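Local coordinates for prenyltransference for protein (PDB 5HC8) that catalyses the head-to-middle joining of two dimethylallyl diphosphate molecules to lavandulyl diphosphate, on a fold of the cis-prenyltransferase family, at residues 46-51 with 226-231; 53-58 with 230-235; 95-100 with 125-130; 108-113 with 119-124. All coordinates share one frame; numbering follows the deposited sequence.

Contact 1. Residues 46-51 with 226-231; sequences KHIISR and ADLLDA
Arg51 and Leu228 both place CG opposite the backbone N (chi1 180° and 179°), which sends each side chain across the gap between two helices. The Arg51 chain then bends at chi2 and chi3 and turns its flat end over Leu229. Arg51 CG lies 4.0 Å from Leu228 CD2, and Arg51 CD 4.1 Å from Leu229 CD1. Leu229 comes in at about a right angle. Leu229 CD2 sits over the centre of one face of the guanidinium, 4.1 Å from Arg51 NH1. The charge is met elsewhere, by a salt bridge from Arg51 NE to Glu225. Deeper in, Leu228 CD2 lies 3.9 Å from the carbonyl O of Ile48 and 4.4 Å from Ile48 CG2. Were an alanine to replace Arg51, Glu225 would probably lose its salt-bridge partner, and Leu228 and Leu229 the aliphatic chain lying against them. The axes of segments 46-51 and 226-231 approach to 10.1 Å and cross at -44°; these side chains bridge that distance. Helices 34-54 and 225-237 pack side by side against the parallel sheet. Ile48 rests on Leu60 of strand 59-65, and Leu228 on Ile192 of strand 190-193.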
loop_
_atom_site.group_PDB
_atom_site.type_symbol
_atom_site.label_atom_id
_atom_site.label_comp_id
_atom_site.label_asym_id
_atom_site.label_seq_id
_atom_site.Cartn_x
_atom_site.Cartn_y
_atom_site.Cartn_z
ATOM N N LYS A 46 -2.008 21.618 14.602
ATOM C CA LYS A 46 -2.267 22.930 14.043
ATOM C C LYS A 46 -1.004 23.513 13.400
ATOM O O LYS A 46 -1.072 24.144 12.374
ATOM C CB LYS A 46 -2.923 23.882 15.094
ATOM C CG LYS A 46 -2.058 24.157 16.293
ATOM C CD LYS A 46 -2.685 25.130 17.301
ATOM C CE LYS A 46 -1.831 25.145 18.586
ATOM N NZ LYS A 46 -1.767 23.815 19.305
ATOM N N HIS A 47 0.147 23.285 14.008
ATOM C CA HIS A 47 1.402 23.878 13.477
ATOM C C HIS A 47 1.827 23.130 12.213
ATOM O O HIS A 47 2.363 23.714 11.278
ATOM C CB HIS A 47 2.493 23.743 14.488
ATOM C CG HIS A 47 2.160 24.368 15.791
ATOM N ND1 HIS A 47 1.939 25.723 15.919
ATOM C CD2 HIS A 47 1.951 23.826 17.018
ATOM C CE1 HIS A 47 1.636 25.998 17.175
ATOM N NE2 HIS A 47 1.634 24.863 17.860
ATOM N N ILE A 48 1.510 21.834 12.169
ATOM C CA ILE A 48 1.794 21.054 10.962
ATOM C C ILE A 48 0.923 21.505 9.811
ATOM O O ILE A 48 1.392 21.611 8.685
ATOM C CB ILE A 48 1.616 19.560 11.269
ATOM C CG1 ILE A 48 2.759 19.134 12.192
ATOM C CG2 ILE A 48 1.709 18.753 9.988
ATOM C CD1 ILE A 48 2.458 17.910 12.978
ATOM N N ILE A 49 -0.370 21.737 10.074
ATOM C CA ILE A 49 -1.285 22.135 9.014
ATOM C C ILE A 49 -0.893 23.555 8.514
ATOM O O ILE A 49 -0.825 23.820 7.328
ATOM C CB ILE A 49 -2.723 22.143 9.532
ATOM C CG1 ILE A 49 -3.181 20.720 9.829
ATOM C CG2 ILE A 49 -3.635 22.841 8.555
ATOM C CD1 ILE A 49 -4.416 20.657 10.762
ATOM N N SER A 50 -0.605 24.449 9.457
ATOM C CA SER A 50 -0.070 25.796 9.093
ATOM C C SER A 50 1.118 25.718 8.222
ATOM O O SER A 50 1.173 26.423 7.221
ATOM C CB SER A 50 0.437 26.556 10.290
ATOM O OG SER A 50 -0.624 27.035 10.977
ATOM N N ARG A 51 2.090 24.905 8.631
ATOM C CA ARG A 51 3.323 24.750 7.877
ATOM C C ARG A 51 3.068 24.222 6.459
ATOM O O ARG A 51 3.594 24.767 5.484
ATOM C CB ARG A 51 4.308 23.920 8.663
ATOM C CG ARG A 51 5.639 23.672 7.995
ATOM C CD ARG A 51 6.429 24.931 7.597
ATOM N NE ARG A 51 7.019 25.499 8.818
ATOM C CZ ARG A 51 8.045 26.340 8.794
ATOM N NH1 ARG A 51 8.550 26.687 7.652
ATOM N NH2 ARG A 51 8.519 26.823 9.910
ATOM N N ALA A 226 9.607 21.013 11.885
ATOM C CA ALA A 226 10.916 20.624 11.286
ATOM C C ALA A 226 10.829 19.178 10.682
ATOM O O ALA A 226 11.503 18.879 9.714
ATOM C CB ALA A 226 12.070 20.699 12.290
ATOM N N ASP A 227 10.024 18.307 11.291
ATOM C CA ASP A 227 9.892 16.909 10.827
ATOM C C ASP A 227 9.123 16.813 9.528
ATOM O O ASP A 227 9.452 15.965 8.698
ATOM C CB ASP A 227 9.309 16.029 11.961
ATOM C CG ASP A 227 10.112 16.183 13.253
ATOM O OD1 ASP A 227 11.250 15.733 13.231
ATOM O OD2 ASP A 227 9.676 16.808 14.247
ATOM N N LEU A 228 8.173 17.701 9.326
ATOM C CA LEU A 228 7.517 17.898 8.029
ATOM C C LEU A 228 8.519 18.358 6.986
ATOM O O LEU A 228 8.567 17.849 5.877
ATOM C CB LEU A 228 6.309 18.821 8.131
ATOM C CG LEU A 228 5.620 19.070 6.798
ATOM C CD1 LEU A 228 5.138 17.742 6.176
ATOM C CD2 LEU A 228 4.464 20.075 6.846
ATOM N N LEU A 229 9.336 19.340 7.348
ATOM C CA LEU A 229 10.373 19.805 6.484
ATOM C C LEU A 229 11.380 18.746 6.110
ATOM O O LEU A 229 11.824 18.675 4.970
ATOM C CB LEU A 229 11.100 20.968 7.196
ATOM C CG LEU A 229 10.712 22.403 6.924
ATOM C CD1 LEU A 229 9.521 22.767 6.046
ATOM C CD2 LEU A 229 10.811 23.286 8.157
ATOM N N ASP A 230 11.715 17.896 7.055
ATOM C CA ASP A 230 12.645 16.838 6.793
ATOM C C ASP A 230 12.056 15.841 5.753
ATOM O O ASP A 230 12.784 15.379 4.820
ATOM C CB ASP A 230 12.986 16.122 8.067
ATOM C CG ASP A 230 13.960 16.881 8.918
ATOM O OD1 ASP A 230 14.595 17.826 8.430
ATOM O OD2 ASP A 230 14.108 16.508 10.082
ATOM N N ALA A 231 10.765 15.519 5.919
ATOM C CA ALA A 231 10.067 14.598 4.984
ATOM C C ALA A 231 9.993 15.228 3.625
ATOM O O ALA A 231 10.259 14.536 2.619
ATOM C CB ALA A 231 8.689 14.262 5.532
#

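Contact 2. Residues 53-58 with 230-235; sequences SQLGIK and DALASY
Leu55 and Leu232 reach toward each other and meet tip to tip. Leu55 CD1 and Leu232 CD2 are only 3.3 Å apart, short for two methyl carbons. The Leu55 branch is carried there by a chi1 of -72°, with CG lying opposite the carbonyl carbon. Leu232 has chi2 near 3°, an eclipsed angle. The close approach may therefore reflect some strain, or a less certain branch position. The same methyl of Leu232 also faces Ile57, but more loosely: Ile57 CD1 is 4.3 Å from Leu232 CD2. Leu232 thus points its end between two residues of the 53-58 turn. No hydrogen bond crosses the contact, and the contact is purely apolar.

The far side of the turn is open to solvent. Gly56 is exposed there, between the two apolar residues. It has positive phi (83°) and closes helix 34-54 with a Schellman motif. One of its bonds runs from Gly56 N to Ser53 O, 2.9 Å long. Such a backbone suits glycine, which has no CB to crowd the carbonyl O before it. The CB atoms of both Leu55 and Ile57 point toward helix 225-237.

Leu55 CD1 also touches Leu229 CD1 of the same helix, one turn before Leu232. The segment 53-58 leads from helix 34-54 into strand 59-65. On the other segment, Leu232 rests on Leu190 of strand 190-193 and on Pro13 near the N terminus, while Tyr235 also lies on Leu190.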
loop_
_atom_site.group_PDB
_atom_site.type_symbol
_atom_site.label_atom_id
_atom_site.label_comp_id
_atom_site.label_asym_id
_atom_site.label_seq_id
_atom_site.Cartn_x
_atom_site.Cartn_y
_atom_site.Cartn_z
ATOM N N SER A 53 0.412 24.489 4.718
ATOM C CA SER A 53 -0.216 25.597 3.972
ATOM C C SER A 53 0.794 26.626 3.412
ATOM O O SER A 53 0.814 26.922 2.202
ATOM C CB SER A 53 -1.301 26.270 4.819
ATOM O OG SER A 53 -1.864 27.379 4.140
ATOM N N GLN A 54 1.729 27.010 4.278
ATOM C CA GLN A 54 2.782 27.969 3.934
ATOM C C GLN A 54 3.612 27.391 2.850
ATOM O O GLN A 54 4.087 28.106 1.970
ATOM C CB GLN A 54 3.714 28.212 5.104
ATOM C CG GLN A 54 3.139 28.959 6.304
ATOM C CD GLN A 54 4.153 28.936 7.477
ATOM O OE1 GLN A 54 5.384 29.087 7.273
ATOM N NE2 GLN A 54 3.650 28.680 8.694
ATOM N N LEU A 55 3.807 26.092 2.876
ATOM C CA LEU A 55 4.676 25.468 1.883
ATOM C C LEU A 55 3.993 25.291 0.528
ATOM O O LEU A 55 4.598 24.855 -0.418
ATOM C CB LEU A 55 5.172 24.113 2.386
ATOM C CG LEU A 55 6.198 24.119 3.501
ATOM C CD1 LEU A 55 6.255 22.760 4.120
ATOM C CD2 LEU A 55 7.608 24.507 3.054
ATOM N N GLY A 56 2.714 25.603 0.423
ATOM C CA GLY A 56 2.054 25.448 -0.855
ATOM C C GLY A 56 1.577 24.035 -1.125
ATOM O O GLY A 56 1.258 23.701 -2.250
ATOM N N ILE A 57 1.513 23.199 -0.104
ATOM C CA ILE A 57 0.872 21.890 -0.261
ATOM C C ILE A 57 -0.662 22.134 -0.457
ATOM O O ILE A 57 -1.236 22.996 0.140
ATOM C CB ILE A 57 1.178 21.028 0.955
ATOM C CG1 ILE A 57 2.673 20.648 0.987
ATOM C CG2 ILE A 57 0.266 19.777 1.018
ATOM C CD1 ILE A 57 3.110 20.177 2.341
ATOM N N LYS A 58 -1.269 21.391 -1.342
ATOM C CA LYS A 58 -2.648 21.579 -1.719
ATOM C C LYS A 58 -3.601 20.744 -0.879
ATOM O O LYS A 58 -4.684 21.168 -0.604
ATOM C CB LYS A 58 -2.840 21.293 -3.175
ATOM C CG LYS A 58 -2.115 22.315 -4.058
ATOM C CD LYS A 58 -2.233 21.927 -5.498
ATOM C CE LYS A 58 -1.520 22.938 -6.412
ATOM N NZ LYS A 58 -1.291 22.306 -7.750
ATOM N N ASP A 230 11.715 17.896 7.055
ATOM C CA ASP A 230 12.645 16.838 6.793
ATOM C C ASP A 230 12.056 15.841 5.753
ATOM O O ASP A 230 12.784 15.379 4.820
ATOM C CB ASP A 230 12.986 16.122 8.067
ATOM C CG ASP A 230 13.960 16.881 8.918
ATOM O OD1 ASP A 230 14.595 17.826 8.430
ATOM O OD2 ASP A 230 14.108 16.508 10.082
ATOM N N ALA A 231 10.765 15.519 5.919
ATOM C CA ALA A 231 10.067 14.598 4.984
ATOM C C ALA A 231 9.993 15.228 3.625
ATOM O O ALA A 231 10.259 14.536 2.619
ATOM C CB ALA A 231 8.689 14.262 5.532
ATOM N N LEU A 232 9.716 16.547 3.572
ATOM C CA LEU A 232 9.687 17.229 2.283
ATOM C C LEU A 232 11.057 17.257 1.547
ATOM O O LEU A 232 11.100 17.149 0.331
ATOM C CB LEU A 232 9.169 18.631 2.394
ATOM C CG LEU A 232 7.690 18.931 2.260
ATOM C CD1 LEU A 232 6.782 17.760 2.078
ATOM C CD2 LEU A 232 7.220 19.725 3.466
ATOM N N ALA A 233 12.128 17.440 2.288
ATOM C CA ALA A 233 13.482 17.427 1.760
ATOM C C ALA A 233 13.817 16.034 1.247
ATOM O O ALA A 233 14.503 15.910 0.246
ATOM C CB ALA A 233 14.458 17.832 2.838
ATOM N N SER A 234 13.446 14.973 1.983
ATOM C CA SER A 234 13.642 13.623 1.466
ATOM C C SER A 234 12.887 13.466 0.145
ATOM O O SER A 234 13.450 12.903 -0.847
ATOM C CB SER A 234 13.262 12.575 2.545
ATOM O OG SER A 234 13.273 11.224 2.101
ATOM N N TYR A 235 11.617 13.940 0.133
ATOM C CA TYR A 235 10.786 13.938 -1.047
ATOM C C TYR A 235 11.478 14.572 -2.248
ATOM O O TYR A 235 11.518 13.987 -3.312
ATOM C CB TYR A 235 9.463 14.637 -0.817
ATOM C CG TYR A 235 8.544 14.595 -1.993
ATOM C CD1 TYR A 235 7.833 13.410 -2.308
ATOM C CD2 TYR A 235 8.394 15.694 -2.841
ATOM C CE1 TYR A 235 7.028 13.356 -3.373
ATOM C CE2 TYR A 235 7.547 15.627 -3.922
ATOM C CZ TYR A 235 6.889 14.462 -4.175
ATOM O OH TYR A 235 6.064 14.395 -5.241
#

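Contact 3. Residues 95-100 with 125-130; sequences LVTSQQ and EGLSQA
Val96 and Ser128 bring two helix ends close, with their CA atoms 5.7 Å apart. Val96 CG1 lies 3.7 Å from Ser128 CB, and Val96 CB is equally near that carbon. The second branch, CG2, sits between the backbone N and the carbonyl carbon (chi1 -53° for CG1). Val96 CG2 meets Leu127 CD2 at 3.3 Å, which is tighter than usual for two carbons. Leu127 passes slantwise over Val96, and Leu127 CD2 also lies 3.8 Å from Thr97 CG2. Leu127 and Thr97 make up the outer edge of the contact, whereas Val96 and Ser128 are buried.

The end of helix 91-97 is held by Ser98. Ser98 OG gives a hydrogen bond to Leu95 O (2.9 Å), from above the carbonyl plane. Ser98 OG also accepts a bond from Gln100 N, 2.9 Å long, which makes an ST turn.

The hydroxyls do not bond across the contact. Thr97 OG1 bonds to Lys93 O in its own helix. Ser128 OG bonds to Ala124 O and also to Phe104 N of strand 103-107, where Val96 packs on the Phe104 side chain. Between the two segments the contact is made by carbon atoms, with no hydrogen bond. The buried serine hydroxyl is satisfied by backbone groups, and Ser128 CB lies against Val96.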
loop_
_atom_site.group_PDB
_atom_site.type_symbol
_atom_site.label_atom_id
_atom_site.label_comp_id
_atom_site.label_asym_id
_atom_site.label_seq_id
_atom_site.Cartn_x
_atom_site.Cartn_y
_atom_site.Cartn_z
ATOM N N LEU A 95 -7.986 27.816 12.190
ATOM C CA LEU A 95 -7.373 27.634 10.898
ATOM C C LEU A 95 -8.256 28.030 9.681
ATOM O O LEU A 95 -7.762 28.595 8.689
ATOM C CB LEU A 95 -6.938 26.157 10.754
ATOM C CG LEU A 95 -5.772 25.728 11.662
ATOM C CD1 LEU A 95 -5.777 24.225 11.958
ATOM C CD2 LEU A 95 -4.510 26.165 10.958
ATOM N N VAL A 96 -9.531 27.683 9.718
ATOM C CA VAL A 96 -10.385 27.914 8.578
ATOM C C VAL A 96 -10.813 29.402 8.525
ATOM O O VAL A 96 -11.096 29.923 7.429
ATOM C CB VAL A 96 -11.591 26.960 8.543
ATOM C CG1 VAL A 96 -11.153 25.518 8.659
ATOM C CG2 VAL A 96 -12.590 27.243 9.638
ATOM N N THR A 97 -10.813 30.060 9.687
ATOM C CA THR A 97 -11.118 31.524 9.779
ATOM C C THR A 97 -9.895 32.440 9.765
ATOM O O THR A 97 -10.048 33.662 9.731
ATOM C CB THR A 97 -12.084 31.896 10.940
ATOM O OG1 THR A 97 -11.496 31.670 12.224
ATOM C CG2 THR A 97 -13.354 31.075 10.828
ATOM N N SER A 98 -8.690 31.861 9.728
ATOM C CA SER A 98 -7.464 32.626 9.511
ATOM C C SER A 98 -7.308 33.010 8.063
ATOM O O SER A 98 -8.090 32.609 7.183
ATOM C CB SER A 98 -6.233 31.808 9.908
ATOM O OG SER A 98 -5.905 30.844 8.912
ATOM N N GLN A 99 -6.255 33.763 7.800
ATOM C CA GLN A 99 -5.896 34.093 6.430
ATOM C C GLN A 99 -5.386 32.876 5.667
ATOM O O GLN A 99 -5.221 32.957 4.471
ATOM C CB GLN A 99 -4.852 35.199 6.384
ATOM C CG GLN A 99 -5.403 36.554 6.827
ATOM C CD GLN A 99 -4.556 37.192 7.925
ATOM O OE1 GLN A 99 -4.714 36.882 9.121
ATOM N NE2 GLN A 99 -3.645 38.085 7.524
ATOM N N GLN A 100 -5.136 31.748 6.320
ATOM C CA GLN A 100 -4.766 30.540 5.549
ATOM C C GLN A 100 -5.949 29.959 4.823
ATOM O O GLN A 100 -5.805 29.353 3.739
ATOM C CB GLN A 100 -4.027 29.547 6.439
ATOM C CG GLN A 100 -2.715 30.176 6.881
ATOM C CD GLN A 100 -1.785 29.218 7.573
ATOM O OE1 GLN A 100 -2.088 28.719 8.672
ATOM N NE2 GLN A 100 -0.629 28.977 6.959
ATOM N N GLU A 125 -16.809 21.691 8.699
ATOM C CA GLU A 125 -16.904 21.545 7.291
ATOM C C GLU A 125 -17.754 22.716 6.736
ATOM O O GLU A 125 -17.392 23.372 5.742
ATOM C CB GLU A 125 -17.557 20.186 6.948
ATOM C CG GLU A 125 -16.628 18.954 7.210
ATOM C CD GLU A 125 -17.185 17.647 6.672
ATOM O OE1 GLU A 125 -16.429 16.699 6.283
ATOM O OE2 GLU A 125 -18.422 17.532 6.695
ATOM N N GLY A 126 -18.892 22.960 7.389
ATOM C CA GLY A 126 -19.778 24.077 7.009
ATOM C C GLY A 126 -19.115 25.440 7.065
ATOM O O GLY A 126 -19.214 26.207 6.122
ATOM N N LEU A 127 -18.389 25.694 8.150
ATOM C CA LEU A 127 -17.613 26.922 8.337
ATOM C C LEU A 127 -16.554 27.155 7.250
ATOM O O LEU A 127 -16.177 28.298 6.957
ATOM C CB LEU A 127 -16.957 26.879 9.715
ATOM C CG LEU A 127 -16.334 28.127 10.295
ATOM C CD1 LEU A 127 -17.470 29.008 10.809
ATOM C CD2 LEU A 127 -15.325 27.829 11.411
ATOM N N SER A 128 -16.093 26.087 6.606
ATOM C CA SER A 128 -14.968 26.211 5.668
ATOM C C SER A 128 -15.401 25.900 4.250
ATOM O O SER A 128 -14.597 25.885 3.310
ATOM C CB SER A 128 -13.826 25.284 6.132
ATOM O OG SER A 128 -14.231 23.931 6.138
ATOM N N GLN A 129 -16.692 25.676 4.076
ATOM C CA GLN A 129 -17.192 25.218 2.820
ATOM C C GLN A 129 -16.778 26.119 1.657
ATOM O O GLN A 129 -16.494 25.624 0.557
ATOM C CB GLN A 129 -18.722 25.108 2.858
ATOM C CG GLN A 129 -19.272 24.681 1.503
ATOM C CD GLN A 129 -20.520 23.833 1.598
ATOM O OE1 GLN A 129 -21.399 24.101 2.412
ATOM N NE2 GLN A 129 -20.608 22.806 0.750
ATOM N N ALA A 130 -16.764 27.431 1.868
ATOM C CA ALA A 130 -16.433 28.350 0.760
ATOM C C ALA A 130 -14.927 28.722 0.659
ATOM O O ALA A 130 -14.535 29.495 -0.217
ATOM C CB ALA A 130 -17.288 29.613 0.866
#

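Contact 4. Residues 108-113 with 119-124; sequences GDKSRL and DAISYA
Leu113 and Ile121 join the connection after strand 103-107 to the helix it leads into, 115-128. Their side chains cross at about a right angle, and the methyls Leu113 CD1 and Ile121 CD1 meet at 3.8 Å. Both have a first torsion that puts the outgoing branch opposite the carbonyl carbon (chi1 -52° for Leu113 and -72° for Ile121). The other branch of Ile121 has a looser partner. Ile121 CG2 lies 4.5 Å from Lys110 CD, so the aliphatic part of the lysine only grazes it.

The strand, the helix and the next strand, 135-140, form a beta-alpha-beta crossover, because strands 103-107 and 135-140 are parallel neighbours in the sheet. The contact lies in its first connection. There Asp109 is the centre of an inverse gamma turn, and residues 110-112 wind into a short 3-10 segment. Arg112 N bonds to Asp109 O at 3.0 Å, and Leu113 N bonds to Lys110 O at 2.9 Å. This winding puts Lys110 and Leu113 on the side that faces the helix.

The amino end of Lys110 turns back to the strand, where NZ bonds to the carbonyl O of Ala106. Glu125 OE1 is a weak, long ion partner of the same nitrogen. Ile121 rests on Ala106 of strand 103-107 and on Leu88 of helix 74-89. Leu113 touches Met81 of that helix, and its side chain is about 11 Å from the bound 2-methylbuta-1,3-diene.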
loop_
_atom_site.group_PDB
_atom_site.type_symbol
_atom_site.label_atom_id
_atom_site.label_comp_id
_atom_site.label_asym_id
_atom_site.label_seq_id
_atom_site.Cartn_x
_atom_site.Cartn_y
_atom_site.Cartn_z
ATOM N N GLY A 108 -14.180 9.012 6.334
ATOM C CA GLY A 108 -14.280 7.777 7.081
ATOM C C GLY A 108 -15.736 7.414 7.358
ATOM O O GLY A 108 -16.639 8.073 6.856
ATOM N N ASP A 109 -15.934 6.362 8.150
ATOM C CA ASP A 109 -17.289 5.871 8.558
ATOM C C ASP A 109 -17.776 6.705 9.737
ATOM O O ASP A 109 -17.687 6.345 10.897
ATOM C CB ASP A 109 -17.225 4.388 8.856
ATOM C CG ASP A 109 -18.615 3.746 9.032
ATOM O OD1 ASP A 109 -19.613 4.479 9.083
ATOM O OD2 ASP A 109 -18.672 2.514 9.187
ATOM N N LYS A 110 -18.282 7.869 9.404
ATOM C CA LYS A 110 -18.557 8.884 10.416
ATOM C C LYS A 110 -19.747 8.472 11.294
ATOM O O LYS A 110 -19.852 8.887 12.432
ATOM C CB LYS A 110 -18.797 10.212 9.747
ATOM C CG LYS A 110 -17.513 10.765 9.203
ATOM C CD LYS A 110 -17.847 11.973 8.342
ATOM C CE LYS A 110 -17.797 11.669 6.858
ATOM N NZ LYS A 110 -17.525 12.946 6.143
ATOM N N SER A 111 -20.557 7.565 10.779
ATOM C CA SER A 111 -21.646 6.976 11.564
ATOM C C SER A 111 -21.188 6.224 12.755
ATOM O O SER A 111 -21.905 6.124 13.721
ATOM C CB SER A 111 -22.412 6.037 10.654
ATOM O OG SER A 111 -23.263 6.872 9.909
ATOM N N ARG A 112 -19.999 5.663 12.720
ATOM C CA ARG A 112 -19.455 5.035 13.921
ATOM C C ARG A 112 -19.028 6.022 14.973
ATOM O O ARG A 112 -18.637 5.619 16.040
ATOM C CB ARG A 112 -18.239 4.183 13.578
ATOM C CG ARG A 112 -18.552 3.079 12.580
ATOM C CD ARG A 112 -17.410 2.059 12.510
ATOM N NE ARG A 112 -17.182 1.420 13.822
ATOM C CZ ARG A 112 -16.329 0.420 14.045
ATOM N NH1 ARG A 112 -15.595 -0.093 13.054
ATOM N NH2 ARG A 112 -16.222 -0.072 15.270
ATOM N N LEU A 113 -19.013 7.310 14.707
ATOM C CA LEU A 113 -18.502 8.208 15.734
ATOM C C LEU A 113 -19.633 8.708 16.659
ATOM O O LEU A 113 -20.778 8.696 16.258
ATOM C CB LEU A 113 -17.841 9.415 15.091
ATOM C CG LEU A 113 -16.782 9.035 14.037
ATOM C CD1 LEU A 113 -16.417 10.300 13.289
ATOM C CD2 LEU A 113 -15.585 8.374 14.739
ATOM N N ASP A 119 -21.089 16.170 14.877
ATOM C CA ASP A 119 -21.600 17.532 14.834
ATOM C C ASP A 119 -20.446 18.492 14.720
ATOM O O ASP A 119 -20.513 19.513 13.986
ATOM C CB ASP A 119 -22.377 17.858 16.140
ATOM C CG ASP A 119 -23.742 17.151 16.226
ATOM O OD1 ASP A 119 -24.271 16.702 15.168
ATOM O OD2 ASP A 119 -24.279 17.079 17.369
ATOM N N ALA A 120 -19.377 18.194 15.460
ATOM C CA ALA A 120 -18.182 19.037 15.372
ATOM C C ALA A 120 -17.526 19.055 13.962
ATOM O O ALA A 120 -17.066 20.108 13.466
ATOM C CB ALA A 120 -17.188 18.632 16.438
ATOM N N ILE A 121 -17.519 17.891 13.333
ATOM C CA ILE A 121 -17.103 17.723 11.945
ATOM C C ILE A 121 -18.032 18.559 11.046
ATOM O O ILE A 121 -17.556 19.400 10.305
ATOM C CB ILE A 121 -17.135 16.212 11.523
ATOM C CG1 ILE A 121 -15.974 15.431 12.186
ATOM C CG2 ILE A 121 -17.053 16.052 10.023
ATOM C CD1 ILE A 121 -16.154 13.935 12.180
ATOM N N SER A 122 -19.348 18.345 11.136
ATOM C CA SER A 122 -20.306 19.158 10.358
ATOM C C SER A 122 -20.081 20.627 10.493
ATOM O O SER A 122 -20.124 21.360 9.516
ATOM C CB SER A 122 -21.752 18.861 10.777
ATOM O OG SER A 122 -22.188 17.700 10.073
ATOM N N TYR A 123 -19.803 21.067 11.700
ATOM C CA TYR A 123 -19.632 22.490 11.932
ATOM C C TYR A 123 -18.406 22.974 11.171
ATOM O O TYR A 123 -18.489 23.906 10.340
ATOM C CB TYR A 123 -19.528 22.791 13.445
ATOM C CG TYR A 123 -18.975 24.170 13.811
ATOM C CD1 TYR A 123 -19.667 25.339 13.460
ATOM C CD2 TYR A 123 -17.775 24.301 14.546
ATOM C CE1 TYR A 123 -19.176 26.583 13.808
ATOM C CE2 TYR A 123 -17.262 25.555 14.906
ATOM C CZ TYR A 123 -17.954 26.702 14.531
ATOM O OH TYR A 123 -17.461 27.967 14.877
ATOM N N ALA A 124 -17.268 22.314 11.400
ATOM C CA ALA A 124 -16.028 22.732 10.754
ATOM C C ALA A 124 -16.059 22.632 9.231
ATOM O O ALA A 124 -15.407 23.405 8.542
ATOM C CB ALA A 124 -14.812 21.982 11.334
#

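From the N terminus, helix 34-54 and the turn after it supply the first segments of contacts 1 and 2. Both close on helix 225-237 near the C terminus, so most of the chain lies in their loops. These loops overlap and cross, sharing Asp230 and Ala231. The two contacts adjoin through Leu55 and Leu228. Contact 3 closes a shorter loop inside them, between helix 91-97 and the end of helix 115-128. Contact 4 nests inside contact 3, linking the connection after strand 103-107 to that same helix. Contact 3 also meets helix 34-54, where Gln100 NE2 probably bonds to Ser50 O. Contacts 1 and 4 lie on opposite sides of the chain's centre, their centres about 25 Å apart.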